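PDB 6IMV: endo-beta-1,2-glucanase from Talaromyces funiculosus, which hydrolyses the beta-1,2-glycosidic bonds inside beta-1,2-glucan chains. Local coordinates for residues A172-I177 against S452-A457. Numbering follows the deposited sequence.
Sequences AVYAFI and SQKMKA
The aliphatic chain of Lys454 lies flat over one face of the Tyr174 ring, and this overlap makes up most of the contact. Lys454 CD sits almost above the ring centre, 3.6 Å from the Tyr174 centroid and only 9° off the normal, a CH-pi contact, while CG lies above the CZ-CE2 edge, CB just outside the ring beyond CE2, and CE over the CD1-CE1 side. The packing is tight here, with Lys454 CB 3.4 Å from Tyr174 CE2. With its CG anti to the backbone N (chi1 -168°), Tyr174 sends its ring out from helix 163-182 toward helix 448-457, bridging axes that lie 9.5 Å apart and are nearly perpendicular, at 83°. The lysine runs extended back to the tyrosine's own backbone, where its CD also meets Tyr174 O, and a bend at the last torsion lifts NZ away from the ring.

Beyond the ring the contact is looser. Ile177 CG2 meets Lys454 NZ at 3.9 Å, and Met455 CG lies 3.9 Å from Tyr174 CE2 before its chain runs on to Tyr461 and Phe464 of helix 461-475.

No hydrogen bond joins the two segments. Tyr174 OH, near Met455 N but poorly angled for bonding to it, is instead hydrogen-bonded to Glu458 OE1, while Glu458 OE2 forms a salt bridge with Lys454 NZ; Gln196 OE1 of helix 186-210 also hydrogen-bonds to NZ. With NZ 5.0 Å from the Tyr174 centroid, any cation-pi attraction is weak at most; the salt bridge to Glu458 probably does most to balance the charge of this buried lysine, while its methylenes supply the packing.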
loop_
_atom_site.group_PDB
_atom_site.type_symbol
_atom_site.label_atom_id
_atom_site.label_comp_id
_atom_site.label_asym_id
_atom_site.label_seq_id
_atom_site.Cartn_x
_atom_site.Cartn_y
_atom_site.Cartn_z
ATOM N N ALA A 172 5.005 7.392 5.819
ATOM C CA ALA A 172 4.552 6.484 6.879
ATOM C C ALA A 172 5.328 6.778 8.174
ATOM O O ALA A 172 4.747 6.850 9.257
ATOM C CB ALA A 172 4.690 5.045 6.450
ATOM N N VAL A 173 6.643 6.969 8.045
ATOM C CA VAL A 173 7.517 7.289 9.179
ATOM C C VAL A 173 7.138 8.663 9.750
ATOM O O VAL A 173 7.128 8.847 10.959
ATOM C CB VAL A 173 9.006 7.197 8.793
ATOM C CG1 VAL A 173 9.913 7.829 9.844
ATOM C CG2 VAL A 173 9.420 5.754 8.540
ATOM N N TYR A 174 6.836 9.611 8.861
ATOM C CA TYR A 174 6.366 10.959 9.212
ATOM C C TYR A 174 5.135 10.843 10.126
ATOM O O TYR A 174 5.091 11.458 11.207
ATOM C CB TYR A 174 6.099 11.724 7.913
ATOM C CG TYR A 174 5.880 13.213 8.002
ATOM C CD1 TYR A 174 6.937 14.099 7.850
ATOM C CD2 TYR A 174 4.605 13.744 8.116
ATOM C CE1 TYR A 174 6.740 15.471 7.856
ATOM C CE2 TYR A 174 4.389 15.116 8.125
ATOM C CZ TYR A 174 5.461 15.984 8.003
ATOM O OH TYR A 174 5.250 17.334 8.007
ATOM N N ALA A 175 4.167 10.011 9.719
ATOM C CA ALA A 175 2.956 9.716 10.521
ATOM C C ALA A 175 3.320 9.097 11.877
ATOM O O ALA A 175 2.789 9.510 12.918
ATOM C CB ALA A 175 2.035 8.798 9.764
ATOM N N PHE A 176 4.187 8.080 11.849
ATOM C CA PHE A 176 4.539 7.332 13.046
ATOM C C PHE A 176 5.142 8.274 14.091
ATOM O O PHE A 176 4.833 8.166 15.279
ATOM C CB PHE A 176 5.520 6.198 12.745
ATOM C CG PHE A 176 5.997 5.502 13.988
ATOM C CD1 PHE A 176 5.242 4.496 14.566
ATOM C CD2 PHE A 176 7.176 5.889 14.609
ATOM C CE1 PHE A 176 5.668 3.875 15.732
ATOM C CE2 PHE A 176 7.600 5.268 15.773
ATOM C CZ PHE A 176 6.851 4.256 16.327
ATOM N N ILE A 177 6.030 9.157 13.631
ATOM C CA ILE A 177 6.697 10.129 14.494
ATOM C C ILE A 177 5.636 10.974 15.200
ATOM O O ILE A 177 5.710 11.147 16.419
ATOM C CB ILE A 177 7.688 10.995 13.697
ATOM C CG1 ILE A 177 8.945 10.202 13.341
ATOM C CG2 ILE A 177 8.024 12.289 14.428
ATOM C CD1 ILE A 177 9.708 10.782 12.173
ATOM N N SER A 452 -1.315 15.145 8.207
ATOM C CA SER A 452 -1.895 16.482 8.135
ATOM C C SER A 452 -1.530 17.307 9.386
ATOM O O SER A 452 -1.208 18.501 9.300
ATOM C CB SER A 452 -3.400 16.352 7.932
ATOM O OG SER A 452 -4.033 17.596 8.068
ATOM N N GLN A 453 -1.579 16.673 10.559
ATOM C CA GLN A 453 -1.266 17.363 11.819
ATOM C C GLN A 453 0.171 17.905 11.781
ATOM O O GLN A 453 0.424 19.071 12.088
ATOM C CB GLN A 453 -1.465 16.401 12.983
ATOM C CG GLN A 453 -1.249 17.034 14.347
ATOM C CD GLN A 453 -1.180 15.971 15.413
ATOM O OE1 GLN A 453 -1.563 14.820 15.193
ATOM N NE2 GLN A 453 -0.687 16.353 16.581
ATOM N N LYS A 454 1.108 17.048 11.369
ATOM C CA LYS A 454 2.533 17.367 11.361
ATOM C C LYS A 454 2.822 18.372 10.235
ATOM O O LYS A 454 3.612 19.297 10.412
ATOM C CB LYS A 454 3.334 16.066 11.248
ATOM C CG LYS A 454 4.840 16.184 11.448
ATOM C CD LYS A 454 5.507 14.824 11.572
ATOM C CE LYS A 454 7.016 14.879 11.437
ATOM N NZ LYS A 454 7.637 15.705 12.499
ATOM N N MET A 455 2.161 18.205 9.084
ATOM C CA MET A 455 2.303 19.145 7.964
ATOM C C MET A 455 1.872 20.554 8.401
ATOM O O MET A 455 2.529 21.545 8.066
ATOM C CB MET A 455 1.469 18.709 6.756
ATOM C CG MET A 455 2.025 17.485 6.040
ATOM S SD MET A 455 1.040 17.080 4.572
ATOM C CE MET A 455 1.797 18.168 3.370
ATOM N N LYS A 456 0.769 20.639 9.151
ATOM C CA LYS A 456 0.264 21.922 9.652
ATOM C C LYS A 456 1.280 22.526 10.628
ATOM O O LYS A 456 1.598 23.709 10.541
ATOM C CB LYS A 456 -1.110 21.750 10.300
ATOM C CG LYS A 456 -2.248 21.613 9.298
ATOM C CD LYS A 456 -3.561 21.177 9.917
ATOM C CE LYS A 456 -4.664 21.076 8.891
ATOM N NZ LYS A 456 -5.894 20.497 9.475
ATOM N N ALA A 457 1.815 21.697 11.528
ATOM C CA ALA A 457 2.804 22.142 12.505
ATOM C C ALA A 457 4.089 22.620 11.804
ATOM O O ALA A 457 4.752 23.515 12.306
ATOM C CB ALA A 457 3.072 21.051 13.507
#